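Local atomic coordinates of putative pectin lyase (Geobacillus virus E2, PDB entry 7CHU), a protein that probably serves as a trimeric tailspike of a deep-sea thermophilic bacteriophage, a pectate-lyase-like protein involved in invasion of the host cell. Residues Ile101-Leu105 and Asn106-Gly110; Asn282-Gly286 and Cys287-Gly291; Tyr418-Ala422 and Asn423-Pro427; Leu467-Leu471 and Asp472-Pro476; Thr483-Ala487 and Ser488-Asn492. All coordinates share one frame; numbering follows the deposited sequence.

Contact 1. Residues Ile101-Leu105 and Asn106-Gly110; sequences IVSSL and NNASG
Ser-103 and Ser-104 bring their hydroxyls up to the methyl group of Ala-108, where the chain doubles back in the loop that leads from helix 91-99 to strand 113-117, early in the pectate-lyase-like beta-helix. At Ser-103 the hydroxyl stands anti to the backbone N (chi1 -178°), which leaves Ser-103 OG 3.9 Å from Ala-108 CB; its hydrogen bond goes to the carbonyl of Ser-133. Ser-104 approaches the same methyl more closely, OG lying 3.6 Å and its backbone O 3.7 Å from Ala-108 CB, while the hydroxyl is bonded to Gln-111 OE1. The methyl thus touches three oxygens, at van der Waals distance only. Leu-105 takes part through its backbone: its side chain leads away from the turn and rests on Pro-162, Ser-163 and Gln-167. Beyond it the chain reverses with unusual backbone angles, since both Asn-106 (phi 59°) and Ala-108 (phi 52°) have positive phi. Ala-108 N comes round to 3.6 Å from Leu-105 O without bonding to it directly. Asn-107, at the bend, instead sends OD1 to Arg-205 of the second subunit, so the loop also takes part in the trimer interface. A water bridges the turn, accepting from Ala-108 N at 3.0 Å and donating a weak bond to Leu-105 O at 3.5 Å.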
loop_
_atom_site.group_PDB
_atom_site.type_symbol
_atom_site.label_atom_id
_atom_site.label_comp_id
_atom_site.label_asym_id
_atom_site.label_seq_id
_atom_site.Cartn_x
_atom_site.Cartn_y
_atom_site.Cartn_z
ATOM N N ILE A 101 -30.112 -17.573 -6.679
ATOM C CA ILE A 101 -29.794 -16.242 -7.182
ATOM C C ILE A 101 -30.150 -16.169 -8.663
ATOM O O ILE A 101 -29.742 -17.014 -9.474
ATOM C CB ILE A 101 -28.309 -15.900 -6.961
ATOM C CG1 ILE A 101 -27.979 -15.878 -5.473
ATOM C CG2 ILE A 101 -27.992 -14.547 -7.593
ATOM C CD1 ILE A 101 -28.473 -14.670 -4.773
ATOM N N VAL A 102 -30.903 -15.141 -9.020
ATOM C CA VAL A 102 -31.297 -14.889 -10.393
ATOM C C VAL A 102 -30.206 -14.042 -11.042
ATOM O O VAL A 102 -30.021 -12.882 -10.676
ATOM C CB VAL A 102 -32.660 -14.192 -10.435
ATOM C CG1 VAL A 102 -33.065 -13.916 -11.865
ATOM C CG2 VAL A 102 -33.709 -15.074 -9.753
ATOM N N SER A 103 -29.467 -14.619 -11.993
ATOM C CA SER A 103 -28.428 -13.836 -12.650
ATOM C C SER A 103 -28.114 -14.450 -14.008
ATOM O O SER A 103 -28.772 -15.382 -14.462
ATOM C CB SER A 103 -27.171 -13.744 -11.778
ATOM O OG SER A 103 -26.215 -12.935 -12.431
ATOM N N SER A 104 -27.117 -13.886 -14.676
ATOM C CA SER A 104 -26.656 -14.406 -15.957
ATOM C C SER A 104 -25.154 -14.142 -16.079
ATOM O O SER A 104 -24.466 -14.018 -15.057
ATOM C CB SER A 104 -27.450 -13.785 -17.112
ATOM O OG SER A 104 -27.405 -12.363 -17.061
ATOM N N LEU A 105 -24.624 -14.059 -17.298
ATOM C CA LEU A 105 -23.177 -14.016 -17.479
ATOM C C LEU A 105 -22.713 -12.670 -18.017
ATOM O O LEU A 105 -23.512 -11.802 -18.389
ATOM C CB LEU A 105 -22.703 -15.138 -18.407
ATOM C CG LEU A 105 -22.837 -16.535 -17.817
ATOM C CD1 LEU A 105 -23.349 -17.467 -18.890
ATOM C CD2 LEU A 105 -21.516 -17.010 -17.272
ATOM N N ASN A 106 -21.391 -12.524 -18.069
ATOM C CA ASN A 106 -20.711 -11.254 -18.403
ATOM C C ASN A 106 -21.175 -10.216 -17.367
ATOM O O ASN A 106 -21.333 -10.562 -16.186
ATOM C CB ASN A 106 -20.968 -10.891 -19.863
ATOM C CG ASN A 106 -20.051 -11.656 -20.853
ATOM O OD1 ASN A 106 -19.000 -12.205 -20.486
ATOM N ND2 ASN A 106 -20.482 -11.714 -22.117
ATOM N N ASN A 107 -21.415 -8.963 -17.773
ATOM C CA ASN A 107 -21.730 -7.889 -16.826
ATOM C C ASN A 107 -22.959 -8.219 -15.983
ATOM O O ASN A 107 -22.945 -8.028 -14.762
ATOM C CB ASN A 107 -21.944 -6.580 -17.581
ATOM C CG ASN A 107 -20.658 -5.803 -17.785
ATOM O OD1 ASN A 107 -20.663 -4.572 -17.753
ATOM N ND2 ASN A 107 -19.542 -6.513 -17.983
ATOM N N ALA A 108 -24.035 -8.712 -16.625
ATOM C CA ALA A 108 -25.290 -9.100 -15.964
ATOM C C ALA A 108 -25.842 -7.986 -15.077
ATOM O O ALA A 108 -26.251 -8.214 -13.936
ATOM C CB ALA A 108 -25.126 -10.387 -15.159
ATOM N N SER A 109 -25.884 -6.773 -15.633
ATOM C CA SER A 109 -26.208 -5.586 -14.846
ATOM C C SER A 109 -27.593 -5.702 -14.223
ATOM O O SER A 109 -28.557 -6.117 -14.873
ATOM C CB SER A 109 -26.131 -4.340 -15.730
ATOM O OG SER A 109 -27.034 -3.353 -15.296
ATOM N N GLY A 110 -27.688 -5.340 -12.947
ATOM C CA GLY A 110 -28.964 -5.335 -12.263
ATOM C C GLY A 110 -29.421 -6.687 -11.771
ATOM O O GLY A 110 -30.596 -6.837 -11.420
HETATM O O HOH W 1 -24.034 -8.621 -19.667
#

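Contact 2. Residues Asn282-Gly286 and Cys287-Gly291; sequences NQFIG and CKFHG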
loop_
_atom_site.group_PDB
_atom_site.type_symbol
_atom_site.label_atom_id
_atom_site.label_comp_id
_atom_site.label_asym_id
_atom_site.label_seq_id
_atom_site.Cartn_x
_atom_site.Cartn_y
_atom_site.Cartn_z
ATOM N N ASN A 282 0.430 -8.621 -12.404
ATOM C CA ASN A 282 -0.142 -9.002 -11.127
ATOM C C ASN A 282 0.682 -8.407 -9.997
ATOM O O ASN A 282 1.862 -8.119 -10.176
ATOM C CB ASN A 282 -0.199 -10.509 -11.052
ATOM C CG ASN A 282 -0.951 -11.074 -12.237
ATOM O OD1 ASN A 282 -2.153 -10.826 -12.362
ATOM N ND2 ASN A 282 -0.243 -11.775 -13.143
ATOM N N GLN A 283 0.055 -8.213 -8.833
ATOM C CA GLN A 283 0.676 -7.426 -7.775
ATOM C C GLN A 283 0.534 -8.118 -6.431
ATOM O O GLN A 283 -0.488 -8.756 -6.154
ATOM C CB GLN A 283 0.055 -6.024 -7.689
ATOM C CG GLN A 283 0.102 -5.233 -8.996
ATOM C CD GLN A 283 0.158 -3.733 -8.773
ATOM O OE1 GLN A 283 0.340 -3.267 -7.637
ATOM N NE2 GLN A 283 0.028 -2.964 -9.854
ATOM N N PHE A 284 1.559 -7.953 -5.594
ATOM C CA PHE A 284 1.569 -8.378 -4.199
ATOM C C PHE A 284 2.017 -7.171 -3.384
ATOM O O PHE A 284 3.182 -6.774 -3.464
ATOM C CB PHE A 284 2.506 -9.563 -3.991
ATOM C CG PHE A 284 2.084 -10.779 -4.772
ATOM C CD1 PHE A 284 2.459 -10.923 -6.098
ATOM C CD2 PHE A 284 1.275 -11.730 -4.193
ATOM C CE1 PHE A 284 2.021 -12.016 -6.852
ATOM C CE2 PHE A 284 0.834 -12.853 -4.938
ATOM C CZ PHE A 284 1.213 -12.990 -6.258
ATOM N N ILE A 285 1.096 -6.577 -2.624
ATOM C CA ILE A 285 1.359 -5.339 -1.890
ATOM C C ILE A 285 1.278 -5.660 -0.402
ATOM O O ILE A 285 0.212 -6.022 0.109
ATOM C CB ILE A 285 0.383 -4.220 -2.284
ATOM C CG1 ILE A 285 0.477 -3.959 -3.804
ATOM C CG2 ILE A 285 0.650 -2.929 -1.433
ATOM C CD1 ILE A 285 -0.645 -3.066 -4.351
ATOM N N GLY A 286 2.397 -5.540 0.291
ATOM C CA GLY A 286 2.375 -5.750 1.723
ATOM C C GLY A 286 2.150 -7.178 2.152
ATOM O O GLY A 286 1.710 -7.410 3.277
ATOM N N CYS A 287 2.489 -8.151 1.309
ATOM C CA CYS A 287 2.156 -9.528 1.624
ATOM C C CYS A 287 3.254 -10.201 2.442
ATOM O O CYS A 287 4.424 -9.795 2.430
ATOM C CB CYS A 287 1.853 -10.319 0.346
ATOM S SG CYS A 287 0.375 -9.716 -0.550
ATOM N N LYS A 288 2.838 -11.205 3.212
ATOM C CA LYS A 288 3.719 -11.999 4.068
ATOM C C LYS A 288 3.944 -13.375 3.438
ATOM O O LYS A 288 2.977 -14.026 3.050
ATOM C CB LYS A 288 3.086 -12.170 5.454
ATOM C CG LYS A 288 3.768 -13.218 6.349
ATOM C CD LYS A 288 3.125 -13.231 7.726
ATOM C CE LYS A 288 3.705 -14.283 8.630
ATOM N NZ LYS A 288 3.301 -14.061 10.046
ATOM N N PHE A 289 5.211 -13.821 3.344
ATOM C CA PHE A 289 5.580 -15.148 2.830
ATOM C C PHE A 289 6.476 -15.819 3.871
ATOM O O PHE A 289 7.677 -15.526 3.955
ATOM C CB PHE A 289 6.292 -15.062 1.479
ATOM C CG PHE A 289 5.483 -14.394 0.397
ATOM C CD1 PHE A 289 5.596 -13.025 0.173
ATOM C CD2 PHE A 289 4.607 -15.124 -0.383
ATOM C CE1 PHE A 289 4.833 -12.385 -0.827
ATOM C CE2 PHE A 289 3.857 -14.511 -1.395
ATOM C CZ PHE A 289 3.953 -13.136 -1.614
ATOM N N HIS A 290 5.901 -16.725 4.654
ATOM C CA HIS A 290 6.525 -17.232 5.877
ATOM C C HIS A 290 6.654 -18.750 5.794
ATOM O O HIS A 290 5.678 -19.437 5.510
ATOM C CB HIS A 290 5.665 -16.818 7.076
ATOM C CG HIS A 290 6.330 -16.949 8.410
ATOM N ND1 HIS A 290 6.588 -18.169 8.999
ATOM C CD2 HIS A 290 6.686 -16.010 9.319
ATOM C CE1 HIS A 290 7.116 -17.974 10.198
ATOM N NE2 HIS A 290 7.185 -16.673 10.413
ATOM N N GLY A 291 7.834 -19.273 6.077
ATOM C CA GLY A 291 8.075 -20.681 5.890
ATOM C C GLY A 291 7.378 -21.560 6.909
ATOM O O GLY A 291 6.666 -21.113 7.814
#
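Phe-284 and Phe-289 cross at about a right angle, one from each side of the bend that separates strand 283-285 from strand 288-290. The touch is made by single ring carbons: Phe-284 CD2 lies 4.0 Å from Phe-289 CZ. Relative to the Phe-289 ring this carbon lies in plane, at the edge; relative to the Phe-284 ring, CZ is oblique. The two side chains leave their strands with nearly the same first torsion, CG anti to the carbonyl carbon (chi1 -62° and -59°), so their mutual angle probably comes from the bend of the backbone. Cys-287 adjoins Phe-284 alone of the two, its SG at the edge of that ring and 4.1 Å from Phe-284 CB. Cys-287 SG also lies 3.8 Å from Ile-285 N, close to the corner. That corner is made at Gly-286, whose positive phi (70°) swings the chain sharply into the next strand. All the touching residues are buried, and the rings continue into their neighbours: Phe-284 stacks on Phe-255, and Phe-289 on Phe-321. On the outside, Gly-286 O is held by Arg-252 of the third subunit. Inward-facing aromatics piled from coil to coil, with a sharp bend between two short strands of one coil, are characteristic of the parallel beta-helix of the pectate lyase family.

Contact 3. Residues Tyr418-Ala422 and Asn423-Pro427; sequences YRSGA and NFIQP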
loop_
_atom_site.group_PDB
_atom_site.type_symbol
_atom_site.label_atom_id
_atom_site.label_comp_id
_atom_site.label_asym_id
_atom_site.label_seq_id
_atom_site.Cartn_x
_atom_site.Cartn_y
_atom_site.Cartn_z
ATOM N N TYR A 418 33.677 -7.217 -9.264
ATOM C CA TYR A 418 33.098 -6.746 -8.015
ATOM C C TYR A 418 33.744 -7.504 -6.867
ATOM O O TYR A 418 34.255 -8.605 -7.050
ATOM C CB TYR A 418 31.557 -6.903 -7.992
ATOM C CG TYR A 418 31.034 -8.332 -8.046
ATOM C CD1 TYR A 418 30.831 -8.981 -9.269
ATOM C CD2 TYR A 418 30.726 -9.022 -6.876
ATOM C CE1 TYR A 418 30.327 -10.292 -9.324
ATOM C CE2 TYR A 418 30.236 -10.319 -6.914
ATOM C CZ TYR A 418 30.035 -10.946 -8.131
ATOM O OH TYR A 418 29.549 -12.229 -8.144
ATOM N N ARG A 419 33.716 -6.905 -5.675
ATOM C CA ARG A 419 34.292 -7.543 -4.499
ATOM C C ARG A 419 33.279 -8.455 -3.814
ATOM O O ARG A 419 32.148 -8.041 -3.522
ATOM C CB ARG A 419 34.803 -6.509 -3.501
ATOM C CG ARG A 419 35.272 -7.174 -2.194
ATOM C CD ARG A 419 36.134 -6.278 -1.378
ATOM N NE ARG A 419 36.716 -6.967 -0.227
ATOM C CZ ARG A 419 37.778 -6.533 0.434
ATOM N NH1 ARG A 419 38.394 -5.415 0.045
ATOM N NH2 ARG A 419 38.229 -7.224 1.476
ATOM N N SER A 420 33.696 -9.689 -3.539
ATOM C CA SER A 420 32.879 -10.651 -2.797
ATOM C C SER A 420 33.729 -11.237 -1.676
ATOM O O SER A 420 34.684 -11.980 -1.936
ATOM C CB SER A 420 32.352 -11.758 -3.709
ATOM O OG SER A 420 31.578 -12.694 -2.968
ATOM N N GLY A 421 33.391 -10.904 -0.439
ATOM C CA GLY A 421 34.255 -11.301 0.662
ATOM C C GLY A 421 35.652 -10.732 0.445
ATOM O O GLY A 421 35.835 -9.530 0.250
ATOM N N ALA A 422 36.653 -11.598 0.469
ATOM C CA ALA A 422 38.026 -11.207 0.192
ATOM C C ALA A 422 38.378 -11.267 -1.290
ATOM O O ALA A 422 39.487 -10.867 -1.671
ATOM C CB ALA A 422 38.985 -12.095 0.989
ATOM N N ASN A 423 37.477 -11.747 -2.138
ATOM C CA ASN A 423 37.805 -11.955 -3.534
ATOM C C ASN A 423 37.200 -10.879 -4.421
ATOM O O ASN A 423 36.208 -10.233 -4.084
ATOM C CB ASN A 423 37.318 -13.327 -4.000
ATOM C CG ASN A 423 37.863 -14.443 -3.150
ATOM O OD1 ASN A 423 37.116 -15.265 -2.625
ATOM N ND2 ASN A 423 39.171 -14.486 -3.020
ATOM N N PHE A 424 37.810 -10.722 -5.583
ATOM C CA PHE A 424 37.285 -9.900 -6.662
ATOM C C PHE A 424 36.839 -10.837 -7.775
ATOM O O PHE A 424 37.656 -11.591 -8.313
ATOM C CB PHE A 424 38.351 -8.917 -7.151
ATOM C CG PHE A 424 38.770 -7.915 -6.103
ATOM C CD1 PHE A 424 37.928 -6.861 -5.760
ATOM C CD2 PHE A 424 39.997 -8.025 -5.455
ATOM C CE1 PHE A 424 38.312 -5.918 -4.783
ATOM C CE2 PHE A 424 40.383 -7.099 -4.484
ATOM C CZ PHE A 424 39.525 -6.042 -4.143
ATOM N N ILE A 425 35.551 -10.799 -8.108
ATOM C CA ILE A 425 34.953 -11.737 -9.053
ATOM C C ILE A 425 34.785 -11.053 -10.401
ATOM O O ILE A 425 34.294 -9.923 -10.472
ATOM C CB ILE A 425 33.604 -12.255 -8.529
ATOM C CG1 ILE A 425 33.842 -13.053 -7.244
ATOM C CG2 ILE A 425 32.899 -13.064 -9.610
ATOM C CD1 ILE A 425 32.605 -13.740 -6.704
ATOM N N GLN A 426 35.206 -11.728 -11.461
ATOM C CA GLN A 426 35.058 -11.282 -12.841
ATOM C C GLN A 426 33.893 -12.042 -13.457
ATOM O O GLN A 426 34.041 -13.236 -13.776
ATOM C CB GLN A 426 36.350 -11.538 -13.634
ATOM C CG GLN A 426 36.336 -11.009 -15.053
ATOM C CD GLN A 426 37.659 -11.279 -15.781
ATOM O OE1 GLN A 426 37.876 -12.366 -16.324
ATOM N NE2 GLN A 426 38.544 -10.294 -15.784
ATOM N N PRO A 427 32.730 -11.409 -13.655
ATOM C CA PRO A 427 31.549 -12.164 -14.120
ATOM C C PRO A 427 31.686 -12.727 -15.521
ATOM O O PRO A 427 31.350 -13.896 -15.744
ATOM C CB PRO A 427 30.425 -11.121 -14.042
ATOM C CG PRO A 427 30.893 -10.116 -13.118
ATOM C CD PRO A 427 32.376 -10.032 -13.288
HETATM O O HOH W 2 33.853 -14.923 -3.104
#
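Tyr-418 and Ile-425 lie side by side on one face of a tight beta hairpin, strands 418-420 and 423-426, closed by a type II' turn from Ser-420 to Asn-423. Backbone hydrogen bonds come in two pairs. Next to the turn, Ser-420 N reaches Asn-423 O at 2.6 Å, and Asn-423 N returns to Ser-420 O; further along, Ile-425 N meets Tyr-418 O at 2.8 Å, with Tyr-418 N giving the return bond to Ile-425 O. Gly-421, with positive phi, takes the first corner of the turn. Apolar contacts gather round the tyrosine. Ile-425 CB makes a CH-pi contact over one ring face, 4.0 Å from the centroid of the Tyr-418 ring and displaced toward its rim, while Pro-427 CG comes to the ring edge, 3.8 Å from Tyr-418 CE1. The CG1 branch of the isoleucine continues to Ser-420, with Ile-425 CD1 3.6 Å from Ser-420 CB. The phenol OH is bonded to Asn-379, which ties the hairpin to the loop between strands 366-368 and 385-387. On the reverse face Arg-419 and Phe-424 pair, with Arg-419 CB 3.8 Å from Phe-424 CE1 and the guanidinium and ring planes 68° apart. Polar bonding steadies that arginine: its extended chain, CG anti to the backbone N (chi1 174°), brings Arg-419 NE to Gly-421 O, which lies near the guanidinium plane, at 2.8 Å and nearly straight (163°).

Contact 4. Residues Leu467-Leu471 and Asp472-Pro476; sequences LNVTL and DGIKP
Val-469 and Ile-474 lie side by side on the packed face of a beta hairpin, strand 459-469 running into strand 474-476 through a turn around Leu-471 and Asp-472. Val-469 CG1 meets Ile-474 CD1 at 3.8 Å, and Leu-467 CD1 reaches the other branch of the isoleucine, Ile-474 CG2, at 3.9 Å. The leucine, valine, isoleucine and proline of this face are all buried against the partner subunits: Val-469 packs on Leu-466 and Ile-474 on Val-478 of the third subunit, while Pro-476 packs on Ile-474 of the second, consistent with a hydrophobic trimer core. Asn-468 and Lys-475 exchange two backbone bonds, and Thr-470 N bonds to Gly-473 O at 3.0 Å. The other face is polar and more open toward the turn, where Asp-472 and Lys-475 are partly exposed and a water enters. Here the lysine, extended beyond CG, lies along the hairpin. Thr-470 OG1 accepts from Asp-472 N at 3.3 Å, its first torsion (chi1 79°) turning it over the turn. The water bonds to Thr-470 OG1 and accepts from Lys-475 NZ at 2.7 Å. Lys-475 NZ also closes a salt bridge, 2.9 Å from Asp-472 OD1 on the syn lone pair of that oxygen.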
loop_
_atom_site.group_PDB
_atom_site.type_symbol
_atom_site.label_atom_id
_atom_site.label_comp_id
_atom_site.label_asym_id
_atom_site.label_seq_id
_atom_site.Cartn_x
_atom_site.Cartn_y
_atom_site.Cartn_z
ATOM N N LEU A 467 47.132 3.619 -11.233
ATOM C CA LEU A 467 47.300 5.048 -11.040
ATOM C C LEU A 467 46.653 5.403 -9.709
ATOM O O LEU A 467 45.568 4.906 -9.404
ATOM C CB LEU A 467 46.647 5.834 -12.193
ATOM C CG LEU A 467 46.554 7.359 -12.042
ATOM C CD1 LEU A 467 47.967 7.932 -12.120
ATOM C CD2 LEU A 467 45.645 8.009 -13.099
ATOM N N ASN A 468 47.335 6.220 -8.907
ATOM C CA ASN A 468 46.763 6.804 -7.703
ATOM C C ASN A 468 46.831 8.318 -7.827
ATOM O O ASN A 468 47.853 8.867 -8.245
ATOM C CB ASN A 468 47.506 6.366 -6.436
ATOM C CG ASN A 468 47.354 4.897 -6.149
ATOM O OD1 ASN A 468 48.178 4.089 -6.583
ATOM N ND2 ASN A 468 46.316 4.535 -5.391
ATOM N N VAL A 469 45.754 8.992 -7.474
ATOM C CA VAL A 469 45.746 10.441 -7.395
ATOM C C VAL A 469 45.606 10.764 -5.920
ATOM O O VAL A 469 44.582 10.439 -5.309
ATOM C CB VAL A 469 44.612 11.051 -8.227
ATOM C CG1 VAL A 469 44.505 12.556 -7.984
ATOM C CG2 VAL A 469 44.845 10.747 -9.714
ATOM N N THR A 470 46.649 11.329 -5.319
ATOM C CA THR A 470 46.601 11.630 -3.888
ATOM C C THR A 470 46.953 13.095 -3.627
ATOM O O THR A 470 47.223 13.873 -4.539
ATOM C CB THR A 470 47.527 10.699 -3.086
ATOM O OG1 THR A 470 48.894 11.139 -3.184
ATOM C CG2 THR A 470 47.408 9.264 -3.567
ATOM N N LEU A 471 46.959 13.454 -2.342
ATOM C CA LEU A 471 47.252 14.817 -1.934
ATOM C C LEU A 471 48.697 15.190 -2.190
ATOM O O LEU A 471 49.011 16.381 -2.241
ATOM C CB LEU A 471 46.941 15.010 -0.452
ATOM C CG LEU A 471 45.446 15.142 -0.134
ATOM C CD1 LEU A 471 45.203 14.798 1.329
ATOM C CD2 LEU A 471 44.945 16.530 -0.451
ATOM N N ASP A 472 49.584 14.219 -2.371
ATOM C CA ASP A 472 50.978 14.574 -2.574
ATOM C C ASP A 472 51.511 14.160 -3.943
ATOM O O ASP A 472 52.675 14.450 -4.246
ATOM C CB ASP A 472 51.842 14.011 -1.438
ATOM C CG ASP A 472 51.697 12.517 -1.257
ATOM O OD1 ASP A 472 51.526 11.765 -2.255
ATOM O OD2 ASP A 472 51.769 12.073 -0.094
ATOM N N GLY A 473 50.698 13.530 -4.796
ATOM C CA GLY A 473 51.125 13.370 -6.173
ATOM C C GLY A 473 50.195 12.574 -7.072
ATOM O O GLY A 473 49.299 11.871 -6.584
ATOM N N ILE A 474 50.390 12.718 -8.386
ATOM C CA ILE A 474 49.753 11.869 -9.392
ATOM C C ILE A 474 50.719 10.729 -9.650
ATOM O O ILE A 474 51.847 10.969 -10.105
ATOM C CB ILE A 474 49.477 12.636 -10.698
ATOM C CG1 ILE A 474 48.814 14.001 -10.460
ATOM C CG2 ILE A 474 48.782 11.728 -11.737
ATOM C CD1 ILE A 474 47.527 13.973 -9.698
ATOM N N LYS A 475 50.295 9.497 -9.355
ATOM C CA LYS A 475 51.215 8.369 -9.171
ATOM C C LYS A 475 50.958 7.244 -10.162
ATOM O O LYS A 475 50.269 6.263 -9.840
ATOM C CB LYS A 475 51.140 7.845 -7.736
ATOM C CG LYS A 475 51.472 8.908 -6.693
ATOM C CD LYS A 475 51.408 8.352 -5.258
ATOM C CE LYS A 475 51.718 9.451 -4.247
ATOM N NZ LYS A 475 51.766 8.970 -2.813
ATOM N N PRO A 476 51.525 7.322 -11.368
ATOM C CA PRO A 476 51.302 6.263 -12.358
ATOM C C PRO A 476 52.169 5.047 -12.065
ATOM O O PRO A 476 53.380 5.166 -11.839
ATOM C CB PRO A 476 51.703 6.929 -13.679
ATOM C CG PRO A 476 52.764 7.911 -13.287
ATOM C CD PRO A 476 52.372 8.410 -11.906
HETATM O O HOH W 3 50.041 9.818 -0.866
#

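Contact 5. Residues Thr483-Ala487 and Ser488-Asn492; sequences TPVTA and SSTLN
Thr-490 closes back on Ala-487, three residues earlier, in the loop between strands 480-481 and 494-498. Thr-490 CB lies 3.4 Å from Ala-487 O, and the two branches part from there. Thr-490 OG1, set between the backbone N and the carbonyl carbon (chi1 59°), donates to Ala-487 O at a short 2.5 Å and approaches in the carbonyl plane. Thr-490 CG2 lies alongside, 3.5 Å from Ala-487 O and 3.7 Å from Thr-486 O, so the methyl touches two successive carbonyl oxygens. Thr-490 N reaches Ala-487 O as well, at 3.1 Å, but from above the carbonyl plane (52° out of it), a different approach from that of the hydroxyl. One residue back the pattern repeats: Ser-489 OG donates to Thr-486 O at 2.9 Å, and the backbone N of Ser-489 also donates, coming in steeply from above. Ser-489 CB meanwhile touches Thr-486 OG1 at 3.4 Å. Ala-487 through Ser-489 keep helix-like backbone angles, and the chain forms two overlapping turns of four residues, Thr-486 to Ser-489 and Ala-487 to Thr-490. Outside them, Thr-490 packs on Phe-496 and on Pro-479 of the second subunit, while Lys-507 adds a weak bond to Ala-487 O. Two carbonyls gripped by both a hydroxyl and an amide imply a turn fastened by its own side chains, and the nearby lysine would probably polarise the Ala-487 carbonyl further.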
loop_
_atom_site.group_PDB
_atom_site.type_symbol
_atom_site.label_atom_id
_atom_site.label_comp_id
_atom_site.label_asym_id
_atom_site.label_seq_id
_atom_site.Cartn_x
_atom_site.Cartn_y
_atom_site.Cartn_z
ATOM N N THR A 483 50.259 10.523 -27.044
ATOM C CA THR A 483 49.803 10.628 -28.422
ATOM C C THR A 483 50.284 11.948 -28.997
ATOM O O THR A 483 50.051 12.995 -28.376
ATOM C CB THR A 483 48.277 10.562 -28.489
ATOM O OG1 THR A 483 47.837 9.275 -28.037
ATOM C CG2 THR A 483 47.803 10.787 -29.930
ATOM N N PRO A 484 50.970 11.953 -30.143
ATOM C CA PRO A 484 51.540 13.215 -30.650
ATOM C C PRO A 484 50.460 14.252 -30.953
ATOM O O PRO A 484 49.425 13.940 -31.538
ATOM C CB PRO A 484 52.291 12.784 -31.926
ATOM C CG PRO A 484 52.642 11.305 -31.687
ATOM C CD PRO A 484 51.429 10.775 -30.916
ATOM N N VAL A 485 50.734 15.507 -30.584
ATOM C CA VAL A 485 49.860 16.648 -30.850
ATOM C C VAL A 485 50.699 17.770 -31.448
ATOM O O VAL A 485 51.926 17.762 -31.379
ATOM C CB VAL A 485 49.139 17.168 -29.582
ATOM C CG1 VAL A 485 48.235 16.093 -28.989
ATOM C CG2 VAL A 485 50.178 17.654 -28.542
ATOM N N THR A 486 50.012 18.780 -31.971
ATOM C CA THR A 486 50.689 19.943 -32.525
ATOM C C THR A 486 51.201 20.842 -31.408
ATOM O O THR A 486 50.584 20.961 -30.342
ATOM C CB THR A 486 49.741 20.749 -33.409
ATOM O OG1 THR A 486 48.761 21.399 -32.580
ATOM C CG2 THR A 486 49.043 19.841 -34.430
ATOM N N ALA A 487 52.323 21.514 -31.684
ATOM C CA ALA A 487 52.919 22.406 -30.697
ATOM C C ALA A 487 52.008 23.591 -30.390
ATOM O O ALA A 487 51.886 24.000 -29.225
ATOM C CB ALA A 487 54.284 22.897 -31.185
ATOM N N SER A 488 51.346 24.144 -31.419
ATOM C CA SER A 488 50.488 25.309 -31.199
ATOM C C SER A 488 49.292 24.999 -30.312
ATOM O O SER A 488 48.684 25.928 -29.766
ATOM C CB SER A 488 50.004 25.884 -32.531
ATOM O OG SER A 488 49.345 24.889 -33.294
ATOM N N SER A 489 48.936 23.727 -30.141
ATOM C CA SER A 489 47.794 23.423 -29.279
ATOM C C SER A 489 48.155 23.419 -27.799
ATOM O O SER A 489 47.256 23.303 -26.961
ATOM C CB SER A 489 47.169 22.071 -29.656
ATOM O OG SER A 489 47.949 20.959 -29.209
ATOM N N THR A 490 49.436 23.531 -27.459
ATOM C CA THR A 490 49.885 23.360 -26.088
ATOM C C THR A 490 49.772 24.672 -25.314
ATOM O O THR A 490 50.030 25.758 -25.843
ATOM C CB THR A 490 51.329 22.836 -26.067
ATOM O OG1 THR A 490 52.175 23.761 -26.753
ATOM C CG2 THR A 490 51.418 21.520 -26.805
ATOM N N LEU A 491 49.358 24.558 -24.061
ATOM C CA LEU A 491 49.438 25.633 -23.092
ATOM C C LEU A 491 50.858 25.731 -22.540
ATOM O O LEU A 491 51.661 24.813 -22.685
ATOM C CB LEU A 491 48.465 25.375 -21.945
ATOM C CG LEU A 491 46.995 25.192 -22.330
ATOM C CD1 LEU A 491 46.228 24.770 -21.102
ATOM C CD2 LEU A 491 46.456 26.468 -22.916
ATOM N N ASN A 492 51.158 26.851 -21.882
ATOM C CA ASN A 492 52.416 26.985 -21.158
ATOM C C ASN A 492 52.583 25.869 -20.129
ATOM O O ASN A 492 51.607 25.362 -19.562
ATOM C CB ASN A 492 52.489 28.337 -20.472
ATOM C CG ASN A 492 52.734 29.451 -21.449
ATOM O OD1 ASN A 492 52.799 29.219 -22.658
ATOM N ND2 ASN A 492 52.869 30.666 -20.944
#

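From the N terminus the five contacts follow in series, each a local reversal or bend closed before the next opens; none nest or cross. Contact 1 is a reversal within the loop joining helix 91-99 to strand 113-117, at the start of the beta-helix. Contact 2, about 33 Å away between centres, is a corner of a coil close to the middle of the chain. Contacts 3 and 4 are hairpins beyond the parallel coils, where strands run antiparallel; strands 423-426 and 459-469 are neighbours, which ties the two together although their nearest atoms are about 13 Å apart. Contact 5 turns the chain before strand 494-498. Contacts 1, 2, 4 and 5 also meet other subunits.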